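Local coordinates for putative mandelate racemase (Zymomonas mobilis, PDB 2OX4), which binds magnesium and is probably a lyase, a dehydratase-like member of the mandelate racemase branch of the enolase superfamily, at residues T6-I10 / V390-A394; E9-V13 / P23-K27; Q132-G136 / K166-H172; D211-H217 / N236-E242; I340-H344 / Q361-Y367. All blocks are in the same frame, centred on the assembly; numbering follows the deposited sequence. Where two conformers were deposited one is given.

Contact 1: T6-I10 / V390-A394; sequences TKIEI and VSIEA
Two chains, extended except at Thr6 (psi -22°), run antiparallel at 166°, 4.7 Å apart at closest approach, and bring residues 390-394, near the C terminus, back against residues 6-10 in the sheet of the N-terminal capping domain. Val390, the first residue of this segment, forms a hydrogen-bonded pair with Ile10: Ile10 N to Val390 O is 2.8 Å and Val390 N to Ile10 O 3.0 Å. Ser391 faces Glu9 in a non-hydrogen-bonded pair, CA atoms 4.5 Å apart; a small side chain suits this crowded position, its OG 4.1 Å from Glu9 CG. Glu9 OE2 accepts from the hydroxyls of Tyr389 and Tyr384. Ile392 forms the next hydrogen-bonded pair, with Ile8: Ile8 N to Ile392 O and Ile392 N to Ile8 O are both 2.9 Å. Its CD1 meets Ile10 CD1 at 3.8 Å, on the face that helix 48-62 covers, where beta-branched isoleucine suits both strand and core. Glu393 (chi1 p) pairs with Lys7 on the Ser391 face, Glu393 CB lying 3.9 Å from Lys7 CG; one water lies 2.7 Å from Glu393 OE1 and, weakly bonded, 3.3 Å from Lys7 NZ. Ala394 N closes the ladder on Thr6 O at 2.9 Å. On the other side, toward strand 24-30, Thr6 and Lys7 both face Ser29, a classic beta bulge. Backbone bonds set the register; oily and polar side chains part to opposite faces.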
# COMPACT_ATOMS: atom_id res chain seq x y z
N THR C 6 -1.42 20.26 -47.68
CA THR C 6 -0.95 19.95 -49.03
C THR C 6 0.56 19.78 -49.12
O THR C 6 1.07 19.15 -50.06
CB THR C 6 -1.35 21.05 -50.04
OG1 THR C 6 -0.95 22.33 -49.52
CG2 THR C 6 -2.85 21.03 -50.29
N LYS C 7 1.29 20.35 -48.16
CA LYS C 7 2.74 20.28 -48.18
C LYS C 7 3.29 20.34 -46.76
O LYS C 7 2.73 21.03 -45.89
CB LYS C 7 3.35 21.43 -49.00
CG LYS C 7 4.80 21.20 -49.36
CD LYS C 7 5.51 22.51 -49.70
CE LYS C 7 5.08 23.06 -51.03
NZ LYS C 7 5.91 24.22 -51.44
N ILE C 8 4.37 19.61 -46.53
CA ILE C 8 5.05 19.59 -45.25
C ILE C 8 6.54 19.72 -45.55
O ILE C 8 7.09 18.95 -46.33
CB ILE C 8 4.74 18.29 -44.46
CG1 ILE C 8 3.29 18.32 -43.96
CG2 ILE C 8 5.72 18.11 -43.27
CD1 ILE C 8 2.78 16.97 -43.51
N GLU C 9 7.18 20.71 -44.93
CA GLU C 9 8.60 20.93 -45.13
C GLU C 9 9.34 20.83 -43.82
O GLU C 9 8.91 21.41 -42.83
CB GLU C 9 8.84 22.30 -45.74
CG GLU C 9 8.18 22.48 -47.10
CD GLU C 9 8.19 23.95 -47.52
OE1 GLU C 9 7.27 24.70 -47.12
OE2 GLU C 9 9.12 24.36 -48.23
N ILE C 10 10.45 20.11 -43.81
CA ILE C 10 11.16 19.87 -42.55
C ILE C 10 12.59 20.39 -42.68
O ILE C 10 13.29 20.04 -43.62
CB ILE C 10 11.17 18.37 -42.15
CG1 ILE C 10 9.73 17.86 -42.01
CG2 ILE C 10 11.95 18.13 -40.86
CD1 ILE C 10 9.57 16.45 -42.53
N VAL C 390 13.75 18.60 -46.25
CA VAL C 390 12.90 17.55 -46.84
C VAL C 390 11.50 18.10 -47.06
O VAL C 390 10.95 18.78 -46.20
CB VAL C 390 12.86 16.26 -45.96
CG1 VAL C 390 11.87 15.24 -46.52
CG2 VAL C 390 14.26 15.63 -45.83
N SER C 391 10.94 17.83 -48.24
CA SER C 391 9.61 18.30 -48.61
C SER C 391 8.77 17.06 -48.89
O SER C 391 9.26 16.11 -49.51
CB SER C 391 9.71 19.16 -49.87
OG SER C 391 8.47 19.76 -50.21
N ILE C 392 7.54 17.05 -48.41
CA ILE C 392 6.57 16.00 -48.73
C ILE C 392 5.30 16.68 -49.21
O ILE C 392 4.74 17.51 -48.50
CB ILE C 392 6.23 15.13 -47.49
CG1 ILE C 392 7.47 14.40 -46.95
CG2 ILE C 392 5.12 14.12 -47.81
CD1 ILE C 392 8.13 15.08 -45.77
N GLU C 393 4.82 16.33 -50.40
CA GLU C 393 3.60 16.97 -50.88
C GLU C 393 2.51 16.11 -51.48
O GLU C 393 2.70 14.92 -51.72
CB GLU C 393 3.87 18.22 -51.73
CG GLU C 393 4.87 18.06 -52.84
CD GLU C 393 5.29 19.39 -53.42
OE1 GLU C 393 4.40 20.24 -53.66
OE2 GLU C 393 6.50 19.61 -53.62
N ALA C 394 1.35 16.74 -51.68
CA ALA C 394 0.18 16.10 -52.27
C ALA C 394 0.38 15.87 -53.78
O ALA C 394 0.88 16.74 -54.49
CB ALA C 394 -1.06 16.95 -52.01
O HOH W 1 5.38 22.69 -54.29

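Contact 2: E9-V13 / P23-K27; sequences EIFHV and PILVK
Five backbone hydrogen bonds hold this antiparallel beta hairpin of the N-terminal capping domain. Glu9 and Lys27 form a hydrogen-bonded pair, Glu9 N to Lys27 O and Lys27 N to Glu9 O both 2.8 Å. Phe11 and Leu25 repeat it, with Phe11 N to Leu25 O 2.8 Å and Leu25 N to Phe11 O 2.9 Å, and Val13 N reaches Pro23 O at 2.9 Å. Proline, lacking an amide hydrogen, can still accept here. Ile10-Val26 and His12-Ile24 are the non-hydrogen-bonded pairs, CA atoms 4.6 Å apart; the strands lie 4.7 Å apart at 162°.

On one face the all-trans Lys27 runs beside Glu9, but Lys27 NZ stays 4.4 Å from Glu9 OE1, beyond a salt bridge. A water lies 2.6 Å from Glu9 OE1 and weakly, at 3.3 Å, from Lys27 NZ, while Glu9 OE2 binds Tyr389 and Tyr384. Phe11 (chi1 m) sets its ring edge against the lysine's aliphatic part, Phe11 CE1 to Lys27 CB 4.0 Å. The face under helix 48-62 is mostly branched and aliphatic: Ile10 CG1 meets Val26 CG2 at 4.1 Å. His12 shares it, His12 CD2 3.9 Å from Ile24 CG1. At the loop end, Val13 CB packs 3.9 Å from Pro23 CD.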
# COMPACT_ATOMS: atom_id res chain seq x y z
N GLU C 9 7.18 20.71 -44.93
CA GLU C 9 8.60 20.93 -45.13
C GLU C 9 9.34 20.83 -43.82
O GLU C 9 8.91 21.41 -42.83
CB GLU C 9 8.84 22.30 -45.74
CG GLU C 9 8.18 22.48 -47.10
CD GLU C 9 8.19 23.95 -47.52
OE1 GLU C 9 7.27 24.70 -47.12
OE2 GLU C 9 9.12 24.36 -48.23
N ILE C 10 10.45 20.11 -43.81
CA ILE C 10 11.16 19.87 -42.55
C ILE C 10 12.59 20.39 -42.68
O ILE C 10 13.29 20.04 -43.62
CB ILE C 10 11.17 18.37 -42.15
CG1 ILE C 10 9.73 17.86 -42.01
CG2 ILE C 10 11.95 18.13 -40.86
CD1 ILE C 10 9.57 16.45 -42.53
N PHE C 11 13.00 21.22 -41.72
CA PHE C 11 14.31 21.87 -41.76
C PHE C 11 15.14 21.38 -40.58
O PHE C 11 14.86 21.75 -39.44
CB PHE C 11 14.15 23.39 -41.64
CG PHE C 11 13.25 24.00 -42.69
CD1 PHE C 11 11.87 24.06 -42.50
CD2 PHE C 11 13.79 24.54 -43.85
CE1 PHE C 11 11.04 24.62 -43.46
CE2 PHE C 11 12.97 25.10 -44.82
CZ PHE C 11 11.59 25.15 -44.62
N HIS C 12 16.14 20.56 -40.85
CA HIS C 12 17.08 20.18 -39.81
C HIS C 12 18.29 21.14 -39.94
O HIS C 12 19.17 20.95 -40.80
CB HIS C 12 17.48 18.70 -39.93
CG HIS C 12 18.33 18.20 -38.80
ND1 HIS C 12 18.99 16.99 -38.84
CD2 HIS C 12 18.63 18.75 -37.60
CE1 HIS C 12 19.67 16.82 -37.72
NE2 HIS C 12 19.47 17.87 -36.95
N VAL C 13 18.27 22.19 -39.12
CA VAL C 13 19.16 23.35 -39.30
C VAL C 13 20.60 22.89 -39.09
O VAL C 13 20.88 22.10 -38.18
CB VAL C 13 18.81 24.50 -38.31
CG1 VAL C 13 19.81 25.67 -38.47
CG2 VAL C 13 17.40 24.99 -38.56
N PRO C 23 18.64 22.82 -34.42
CA PRO C 23 17.17 22.85 -34.33
C PRO C 23 16.44 22.14 -35.47
O PRO C 23 16.98 21.99 -36.57
CB PRO C 23 16.83 24.34 -34.35
CG PRO C 23 18.10 25.07 -34.17
CD PRO C 23 19.23 24.16 -34.49
N ILE C 24 15.22 21.70 -35.18
CA ILE C 24 14.40 20.98 -36.15
C ILE C 24 13.05 21.68 -36.23
O ILE C 24 12.30 21.74 -35.25
CB ILE C 24 14.20 19.48 -35.77
CG1 ILE C 24 15.51 18.81 -35.34
CG2 ILE C 24 13.59 18.73 -36.97
CD1 ILE C 24 15.70 18.72 -33.82
N LEU C 25 12.77 22.22 -37.42
CA LEU C 25 11.54 22.98 -37.64
C LEU C 25 10.70 22.32 -38.72
O LEU C 25 11.23 21.67 -39.62
CB LEU C 25 11.87 24.42 -38.02
CG LEU C 25 12.53 25.22 -36.90
CD1 LEU C 25 13.31 26.41 -37.41
CD2 LEU C 25 11.49 25.66 -35.89
N VAL C 26 9.38 22.50 -38.62
CA VAL C 26 8.42 21.97 -39.58
C VAL C 26 7.49 23.07 -40.03
O VAL C 26 6.97 23.84 -39.21
CB VAL C 26 7.61 20.73 -39.03
CG1 VAL C 26 6.64 21.13 -37.90
CG2 VAL C 26 6.86 20.04 -40.16
N LYS C 27 7.30 23.15 -41.35
CA LYS C 27 6.35 24.08 -41.94
C LYS C 27 5.25 23.31 -42.67
O LYS C 27 5.51 22.52 -43.59
CB LYS C 27 7.07 25.07 -42.88
CG LYS C 27 6.13 26.08 -43.58
CD LYS C 27 6.91 27.04 -44.51
CE LYS C 27 5.97 27.92 -45.31
NZ LYS C 27 6.75 28.94 -46.08
O HOH W 2 5.05 23.55 -46.26
O HOH W 3 6.81 26.79 -48.63

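Contact 3: Q132-G136 / K166-H172; sequences QLQFG and KVDVLAH
Gln132 has a left-handed backbone (phi 74°, psi 57°), which lets one carbonyl, Lys166 O, accept from two successive amides: Gln132 N at 3.0 Å and Leu133 N at 3.2 Å. The chain winds through a 3-10 segment, 133-135, and Gln134 (chi1 p, chi2 m) folds back, its OE1 taking Asp168 N at 2.9 Å, while Gln134 NE2 gives to Gln132 OE1 at 2.8 Å; an amide side chain suits a place needing donor and acceptor. Asp168 OD1 closes an Asx turn, accepting from Leu170 N and, at the same 3.1 Å, from Ala171 N, while Asp168 OD2 is hydrogen-bonded to His217 ND1. His172 returns to touch Phe135, with CE1 of each ring 3.7 Å apart and the planes nearly perpendicular. Leu133 CB packs 4.3 Å from Val167 CG2. Gln132 NE2 and Lys166 NZ reach the magnesium ligands Glu215 and Glu241. The contact joins the C-terminal ends of barrel strands 126-131 and 164-167, with helix 147-159 on Leu133, Gln134 and Val167 and strand 211-215 flanking Lys166.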
# COMPACT_ATOMS: atom_id res chain seq x y z
N GLN C 132 20.68 29.32 -17.36
CA GLN C 132 21.95 28.66 -17.68
C GLN C 132 23.11 29.66 -17.63
O GLN C 132 23.84 29.83 -18.62
CB GLN C 132 21.91 27.87 -19.01
CG GLN C 132 20.68 26.94 -19.21
CD GLN C 132 20.63 25.74 -18.25
OE1 GLN C 132 21.52 25.54 -17.43
NE2 GLN C 132 19.58 24.92 -18.39
N LEU C 133 23.26 30.31 -16.48
CA LEU C 133 24.29 31.34 -16.26
C LEU C 133 25.70 30.79 -16.42
O LEU C 133 26.62 31.54 -16.76
CB LEU C 133 24.18 31.94 -14.86
CG LEU C 133 22.94 32.68 -14.37
CD1 LEU C 133 23.17 33.08 -12.91
CD2 LEU C 133 22.62 33.89 -15.22
N GLN C 134 25.87 29.50 -16.17
CA GLN C 134 27.18 28.86 -16.28
C GLN C 134 27.76 28.87 -17.71
O GLN C 134 28.94 28.57 -17.90
CB GLN C 134 27.15 27.44 -15.68
CG GLN C 134 26.50 26.38 -16.57
CD GLN C 134 24.97 26.37 -16.50
OE1 GLN C 134 24.35 27.13 -15.76
NE2 GLN C 134 24.36 25.48 -17.30
N PHE C 135 26.94 29.22 -18.71
CA PHE C 135 27.40 29.34 -20.10
C PHE C 135 27.57 30.80 -20.54
O PHE C 135 27.82 31.08 -21.71
CB PHE C 135 26.44 28.64 -21.06
CG PHE C 135 26.41 27.15 -20.89
CD1 PHE C 135 27.58 26.42 -20.80
CD2 PHE C 135 25.19 26.47 -20.83
CE1 PHE C 135 27.56 25.04 -20.65
CE2 PHE C 135 25.15 25.09 -20.68
CZ PHE C 135 26.34 24.38 -20.58
N GLY C 136 27.42 31.72 -19.58
CA GLY C 136 27.47 33.15 -19.87
C GLY C 136 26.11 33.76 -20.16
O GLY C 136 25.32 33.20 -20.94
N LYS C 166 18.77 30.83 -13.19
CA LYS C 166 19.04 29.41 -13.03
C LYS C 166 20.46 29.05 -13.42
O LYS C 166 20.98 29.53 -14.43
CB LYS C 166 18.06 28.56 -13.85
CG LYS C 166 18.25 27.04 -13.66
CD LYS C 166 17.13 26.25 -14.36
CE LYS C 166 17.46 25.93 -15.81
NZ LYS C 166 16.25 25.30 -16.45
N VAL C 167 21.09 28.19 -12.63
CA VAL C 167 22.48 27.84 -12.85
C VAL C 167 22.71 26.36 -12.54
O VAL C 167 22.12 25.81 -11.60
CB VAL C 167 23.40 28.76 -12.02
CG1 VAL C 167 23.09 28.67 -10.53
CG2 VAL C 167 24.86 28.50 -12.33
N ASP C 168 23.52 25.71 -13.38
CA ASP C 168 24.09 24.39 -13.09
C ASP C 168 25.46 24.61 -12.46
O ASP C 168 26.39 25.06 -13.13
CB ASP C 168 24.21 23.58 -14.38
CG ASP C 168 24.71 22.15 -14.15
OD1 ASP C 168 25.27 21.84 -13.07
OD2 ASP C 168 24.54 21.32 -15.06
N VAL C 169 25.56 24.29 -11.17
CA VAL C 169 26.78 24.55 -10.40
C VAL C 169 27.70 23.33 -10.22
O VAL C 169 28.80 23.46 -9.68
CB VAL C 169 26.49 25.23 -9.03
CG1 VAL C 169 25.79 26.57 -9.22
CG2 VAL C 169 25.63 24.31 -8.13
N LEU C 170 27.25 22.15 -10.68
CA LEU C 170 28.04 20.91 -10.53
C LEU C 170 28.73 20.47 -11.80
O LEU C 170 29.72 19.73 -11.73
CB LEU C 170 27.18 19.76 -9.95
CG LEU C 170 26.60 19.96 -8.54
CD1 LEU C 170 25.56 18.88 -8.19
CD2 LEU C 170 27.68 20.03 -7.47
N ALA C 171 28.24 20.92 -12.95
CA ALA C 171 28.63 20.34 -14.24
C ALA C 171 30.11 20.57 -14.57
O ALA C 171 30.76 19.72 -15.18
CB ALA C 171 27.77 20.88 -15.35
N HIS C 172 30.63 21.73 -14.17
CA HIS C 172 31.98 22.14 -14.59
C HIS C 172 32.93 22.18 -13.41
O HIS C 172 32.55 22.56 -12.30
CB HIS C 172 31.94 23.50 -15.28
CG HIS C 172 31.05 23.53 -16.48
ND1 HIS C 172 29.72 23.89 -16.41
CD2 HIS C 172 31.28 23.20 -17.77
CE1 HIS C 172 29.18 23.80 -17.61
NE2 HIS C 172 30.10 23.38 -18.45
O HOH W 4 25.72 22.79 -17.48

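Contact 4: D211-H217 / N236-E242; sequences DIIVENH and NIFFYEE. With MG (magnesium ion), chain O.
The magnesium site of the enolase superfamily barrel takes two of its three carboxylate ligands from here. Glu215 OE1 lies 2.2 Å and Glu241 OE2 2.1 Å from the ion, Glu267 supplies the third, and three waters at 2.1 to 2.4 Å complete the set. Glu215 OE1 and Glu241 OE2 are 3.0 Å apart, a crowding the shared cation pays for. Glu215 curls to the ion (chi1 t, chi2 p), whereas Glu241 stretches out (t, t) and offers OE1 to Lys166. One bound water also gives to Glu215 OE2 and Glu242 OE1, both at 2.5 Å; Glu242 OE1 also pairs with Arg268.

Strands 211-215 and 239-241 are parallel neighbours, 4.8 Å apart and crossing at -22°, joined through helix 222-232 as a beta-alpha-beta unit of the TIM-type barrel. Their ladder runs Phe238 N to Ile212 O 2.8 Å, Val214 N to Phe239 O 3.1 Å, Glu241 N to Val214 O 2.9 Å and Asn216 N to Glu241 O 2.9 Å, so Glu215 stands level with Glu241. The chain turns a corner at Phe238. Inside the barrel, Ile213 CG1 sits 4.0 Å above the centroid of the Phe239 ring, a CH-pi contact; towards the helices, Val214 CG1 meets Tyr240 CE1 at 3.9 Å. At the far end, Asp211 OD2 is salt-bridged to Arg127, and a water links Asp211 OD1 (2.9 Å), Ile212 N (3.0 Å) and Asn236 O (2.6 Å).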
# COMPACT_ATOMS: atom_id res chain seq x y z
N ASP C 211 15.55 35.19 -6.99
CA ASP C 211 15.48 33.75 -6.77
C ASP C 211 16.54 32.98 -7.55
O ASP C 211 16.94 33.39 -8.64
CB ASP C 211 14.08 33.23 -7.06
CG ASP C 211 13.08 33.66 -6.00
OD1 ASP C 211 13.33 33.41 -4.79
OD2 ASP C 211 12.06 34.25 -6.38
N ILE C 212 17.00 31.88 -6.96
CA ILE C 212 18.04 31.06 -7.56
C ILE C 212 17.47 29.65 -7.72
O ILE C 212 17.05 29.03 -6.74
CB ILE C 212 19.30 30.98 -6.66
CG1 ILE C 212 19.86 32.39 -6.39
CG2 ILE C 212 20.35 30.07 -7.30
CD1 ILE C 212 20.93 32.44 -5.27
N ILE C 213 17.45 29.17 -8.96
CA ILE C 213 17.10 27.80 -9.29
C ILE C 213 18.39 27.03 -9.57
O ILE C 213 19.26 27.51 -10.30
CB ILE C 213 16.20 27.78 -10.55
CG1 ILE C 213 14.91 28.56 -10.29
CG2 ILE C 213 15.94 26.33 -11.02
CD1 ILE C 213 14.30 29.14 -11.54
N VAL C 214 18.53 25.85 -8.98
CA VAL C 214 19.69 25.01 -9.22
C VAL C 214 19.35 23.85 -10.17
O VAL C 214 18.42 23.08 -9.91
CB VAL C 214 20.31 24.52 -7.88
CG1 VAL C 214 21.39 23.46 -8.14
CG2 VAL C 214 20.89 25.72 -7.09
N GLU C 215 20.11 23.75 -11.25
CA GLU C 215 19.88 22.80 -12.35
C GLU C 215 20.96 21.71 -12.30
O GLU C 215 22.15 22.01 -12.45
CB GLU C 215 19.95 23.60 -13.67
CG GLU C 215 20.34 22.85 -14.94
CD GLU C 215 19.18 22.10 -15.55
OE1 GLU C 215 18.59 22.59 -16.54
OE2 GLU C 215 18.86 20.99 -15.07
N ASN C 216 20.56 20.45 -12.09
CA ASN C 216 21.53 19.34 -12.12
C ASN C 216 21.71 18.63 -13.47
O ASN C 216 22.63 17.81 -13.63
CB ASN C 216 21.23 18.30 -11.01
CG ASN C 216 21.67 18.76 -9.61
OD1 ASN C 216 21.68 17.97 -8.66
ND2 ASN C 216 22.02 20.03 -9.48
N HIS C 217 20.83 18.92 -14.43
CA HIS C 217 20.91 18.36 -15.79
C HIS C 217 20.86 16.83 -15.86
O HIS C 217 21.36 16.23 -16.81
CB HIS C 217 22.16 18.86 -16.54
CG HIS C 217 21.94 20.12 -17.32
ND1 HIS C 217 22.65 21.28 -17.08
CD2 HIS C 217 21.10 20.40 -18.34
CE1 HIS C 217 22.25 22.23 -17.91
NE2 HIS C 217 21.31 21.72 -18.69
N ASN C 236 18.21 29.25 0.38
CA ASN C 236 16.86 29.49 -0.14
C ASN C 236 16.75 29.24 -1.65
O ASN C 236 16.58 30.16 -2.45
CB ASN C 236 16.35 30.90 0.24
CG ASN C 236 14.91 31.15 -0.19
OD1 ASN C 236 14.57 32.24 -0.68
ND2 ASN C 236 14.04 30.15 -0.01
N ILE C 237 16.86 27.97 -2.04
CA ILE C 237 16.81 27.58 -3.44
C ILE C 237 15.35 27.52 -3.87
O ILE C 237 14.53 26.90 -3.21
CB ILE C 237 17.52 26.21 -3.64
CG1 ILE C 237 18.96 26.28 -3.11
CG2 ILE C 237 17.47 25.73 -5.10
CD1 ILE C 237 19.79 27.40 -3.74
N PHE C 238 15.03 28.18 -4.99
CA PHE C 238 13.65 28.35 -5.43
C PHE C 238 13.07 26.99 -5.84
O PHE C 238 12.03 26.57 -5.35
CB PHE C 238 13.63 29.32 -6.62
CG PHE C 238 12.27 29.87 -6.94
CD1 PHE C 238 11.57 30.62 -5.99
CD2 PHE C 238 11.70 29.65 -8.18
CE1 PHE C 238 10.32 31.14 -6.28
CE2 PHE C 238 10.43 30.17 -8.49
CZ PHE C 238 9.74 30.91 -7.54
N PHE C 239 13.78 26.31 -6.73
CA PHE C 239 13.56 24.89 -6.97
C PHE C 239 14.81 24.23 -7.54
O PHE C 239 15.78 24.91 -7.87
CB PHE C 239 12.26 24.58 -7.76
CG PHE C 239 12.14 25.24 -9.13
CD1 PHE C 239 12.85 24.75 -10.23
CD2 PHE C 239 11.27 26.31 -9.33
CE1 PHE C 239 12.70 25.33 -11.50
CE2 PHE C 239 11.13 26.90 -10.60
CZ PHE C 239 11.85 26.40 -11.68
N TYR C 240 14.76 22.90 -7.64
CA TYR C 240 15.95 22.06 -7.82
C TYR C 240 15.57 21.10 -8.93
O TYR C 240 14.66 20.27 -8.76
CB TYR C 240 16.17 21.31 -6.49
CG TYR C 240 17.47 20.54 -6.31
CD1 TYR C 240 18.64 20.89 -6.98
CD2 TYR C 240 17.52 19.47 -5.39
CE1 TYR C 240 19.84 20.16 -6.76
CE2 TYR C 240 18.69 18.75 -5.17
CZ TYR C 240 19.84 19.10 -5.86
OH TYR C 240 20.99 18.38 -5.62
N GLU C 241 16.23 21.26 -10.08
CA GLU C 241 15.74 20.73 -11.36
C GLU C 241 16.55 19.52 -11.86
O GLU C 241 17.80 19.54 -11.82
CB GLU C 241 15.73 21.83 -12.44
CG GLU C 241 15.59 21.29 -13.87
CD GLU C 241 15.53 22.37 -14.94
OE1 GLU C 241 15.34 23.55 -14.60
OE2 GLU C 241 15.65 22.02 -16.14
N GLU C 242 15.84 18.50 -12.34
CA GLU C 242 16.43 17.31 -12.97
C GLU C 242 17.56 16.69 -12.15
O GLU C 242 18.71 16.65 -12.58
CB GLU C 242 16.87 17.60 -14.40
CG GLU C 242 15.72 17.62 -15.42
CD GLU C 242 16.10 16.94 -16.73
OE1 GLU C 242 16.98 17.47 -17.43
OE2 GLU C 242 15.53 15.87 -17.05
MG MG O . 16.95 21.65 -17.74
O HOH W 5 15.57 31.62 -4.36
O HOH W 6 17.87 19.76 -17.04
O HOH W 7 18.36 21.41 -19.62
O HOH W 8 16.51 23.43 -18.74

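Contact 5: I340-H344 / Q361-Y367; sequences IHEHH and QPVKGRY
Side chains alone make this contact, since the nearest CA atoms, His341 to Tyr367 and His343 to Pro362, are 8.1 Å apart. His341 and His343, two apart on an extended strand and so on one side of it, both point at the second segment with chi1 t; their chi2 values, 92° and 57°, set the rings. Tyr367, with chi1 at -110° between wells, turns its edge to the face of each in offset edge-to-face pairs: centroids 5.0 Å apart with planes at 85° for His341, and 5.5 Å at 86° for His343. The phenol OH binds Tyr360 O; His341 ND1 is hydrogen-bonded to Glu332, and Glu325 takes both His341 NE2 and His343 ND1.

His343 NE2 donates to Gln361 OE1 at 2.7 Å; chi1 m and chi2 m fold the glutamine back to accept it. Pro362 CD lies over the same imidazole, 3.6 Å from its centroid, a CH-pi contact that suits proline, whose ring CH groups next to nitrogen are polarised. Between these partners, a type I' turn, Val363 to Arg366, reverses the chain, with positive phi at Lys364 and Gly365. The aromatic cluster packs the outer, helix-facing side of barrel strand 341-344 against helix 322-333, as in a TIM-type barrel.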
# COMPACT_ATOMS: atom_id res chain seq x y z
N ILE C 340 6.73 30.29 -13.71
CA ILE C 340 7.78 31.22 -14.18
C ILE C 340 8.20 30.77 -15.59
O ILE C 340 7.97 29.61 -15.97
CB ILE C 340 8.98 31.26 -13.20
CG1 ILE C 340 9.88 32.48 -13.47
CG2 ILE C 340 9.75 29.92 -13.17
CD1 ILE C 340 10.93 32.72 -12.39
N HIS C 341 8.74 31.69 -16.38
CA HIS C 341 9.16 31.38 -17.75
C HIS C 341 10.70 31.31 -17.86
O HIS C 341 11.41 32.18 -17.36
CB HIS C 341 8.60 32.40 -18.74
CG HIS C 341 9.04 32.16 -20.16
ND1 HIS C 341 8.31 31.39 -21.04
CD2 HIS C 341 10.15 32.55 -20.83
CE1 HIS C 341 8.94 31.33 -22.20
NE2 HIS C 341 10.06 32.02 -22.10
N GLU C 342 11.19 30.27 -18.53
CA GLU C 342 12.62 30.09 -18.74
C GLU C 342 13.06 30.86 -19.98
O GLU C 342 12.56 30.62 -21.09
CB GLU C 342 12.92 28.61 -18.97
CG GLU C 342 14.39 28.37 -19.28
CD GLU C 342 14.75 26.90 -19.43
OE1 GLU C 342 13.86 26.07 -19.76
OE2 GLU C 342 15.93 26.59 -19.22
N HIS C 343 14.01 31.77 -19.80
CA HIS C 343 14.58 32.44 -20.96
C HIS C 343 16.05 32.05 -21.13
O HIS C 343 16.90 32.45 -20.33
CB HIS C 343 14.40 33.96 -20.89
CG HIS C 343 14.80 34.67 -22.15
ND1 HIS C 343 14.24 34.37 -23.37
CD2 HIS C 343 15.70 35.65 -22.37
CE1 HIS C 343 14.79 35.14 -24.30
NE2 HIS C 343 15.69 35.91 -23.72
N HIS C 344 16.30 31.24 -22.16
CA HIS C 344 17.57 30.53 -22.30
C HIS C 344 18.60 31.45 -22.91
O HIS C 344 18.28 32.25 -23.81
CB HIS C 344 17.40 29.27 -23.15
CG HIS C 344 18.46 28.25 -22.94
ND1 HIS C 344 19.77 28.43 -23.33
CD2 HIS C 344 18.41 27.01 -22.39
CE1 HIS C 344 20.48 27.36 -23.03
NE2 HIS C 344 19.68 26.48 -22.46
N GLN C 361 11.91 39.14 -26.83
CA GLN C 361 12.80 39.19 -25.66
C GLN C 361 12.06 39.80 -24.48
O GLN C 361 11.16 40.62 -24.67
CB GLN C 361 14.06 40.00 -25.96
CG GLN C 361 15.02 39.36 -26.98
CD GLN C 361 15.70 38.12 -26.44
OE1 GLN C 361 16.05 38.05 -25.26
NE2 GLN C 361 15.91 37.14 -27.31
N PRO C 362 12.43 39.40 -23.25
CA PRO C 362 11.79 40.01 -22.09
C PRO C 362 12.13 41.50 -21.99
O PRO C 362 13.16 41.93 -22.52
CB PRO C 362 12.42 39.26 -20.91
CG PRO C 362 12.88 37.98 -21.50
CD PRO C 362 13.40 38.38 -22.84
N VAL C 363 11.25 42.25 -21.36
CA VAL C 363 11.51 43.64 -20.98
C VAL C 363 11.45 43.76 -19.46
O VAL C 363 10.41 43.48 -18.84
CB VAL C 363 10.47 44.60 -21.61
CG1 VAL C 363 10.73 46.06 -21.23
CG2 VAL C 363 10.42 44.42 -23.13
N LYS C 364 12.56 44.19 -18.85
CA LYS C 364 12.69 44.26 -17.39
C LYS C 364 12.24 42.96 -16.70
O LYS C 364 11.49 42.99 -15.72
CB LYS C 364 11.94 45.48 -16.83
CG LYS C 364 12.60 46.83 -17.14
CD LYS C 364 13.80 47.10 -16.23
CE LYS C 364 15.09 47.27 -17.04
NZ LYS C 364 16.32 47.21 -16.20
N GLY C 365 12.69 41.84 -17.24
CA GLY C 365 12.43 40.51 -16.66
C GLY C 365 11.00 39.99 -16.83
O GLY C 365 10.61 39.02 -16.17
N ARG C 366 10.23 40.63 -17.71
CA ARG C 366 8.83 40.26 -17.96
C ARG C 366 8.62 39.90 -19.44
O ARG C 366 9.16 40.57 -20.32
CB ARG C 366 7.87 41.41 -17.60
CG ARG C 366 8.03 42.02 -16.22
CD ARG C 366 7.89 41.01 -15.09
NE ARG C 366 6.51 40.56 -14.87
CZ ARG C 366 6.12 39.81 -13.84
NH1 ARG C 366 4.85 39.45 -13.72
NH2 ARG C 366 7.01 39.43 -12.93
N TYR C 367 7.82 38.87 -19.71
CA TYR C 367 7.39 38.57 -21.07
C TYR C 367 5.91 38.89 -21.30
O TYR C 367 5.06 38.61 -20.45
CB TYR C 367 7.60 37.08 -21.37
CG TYR C 367 8.70 36.74 -22.36
CD1 TYR C 367 9.58 35.70 -22.09
CD2 TYR C 367 8.84 37.43 -23.57
CE1 TYR C 367 10.58 35.35 -22.98
CE2 TYR C 367 9.85 37.09 -24.47
CZ TYR C 367 10.71 36.05 -24.17
OH TYR C 367 11.72 35.67 -25.03

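In the fold
From the N terminus, contact 2 closes first, a short hairpin of strands 5-13 and 24-30. Contacts 3, 4 and 5 follow in series within the barrel: contact 3 links neighbouring strand ends, contact 4 spans a beta-alpha-beta unit, and contact 5 packs 361-367 on strand 341-344. Contact 1 starts from the same strand as contact 2, sharing Glu9 and Ile10, and closes only when strand 387-393 returns, so contacts 3, 4 and 5 all nest inside its loop. Lys166 of contact 3 ties the barrel contacts together through salt bridges to Glu241 and Glu342. The centres of contacts 1 and 4 lie about 41 Å apart, capping-domain sheet and metal-bearing barrel.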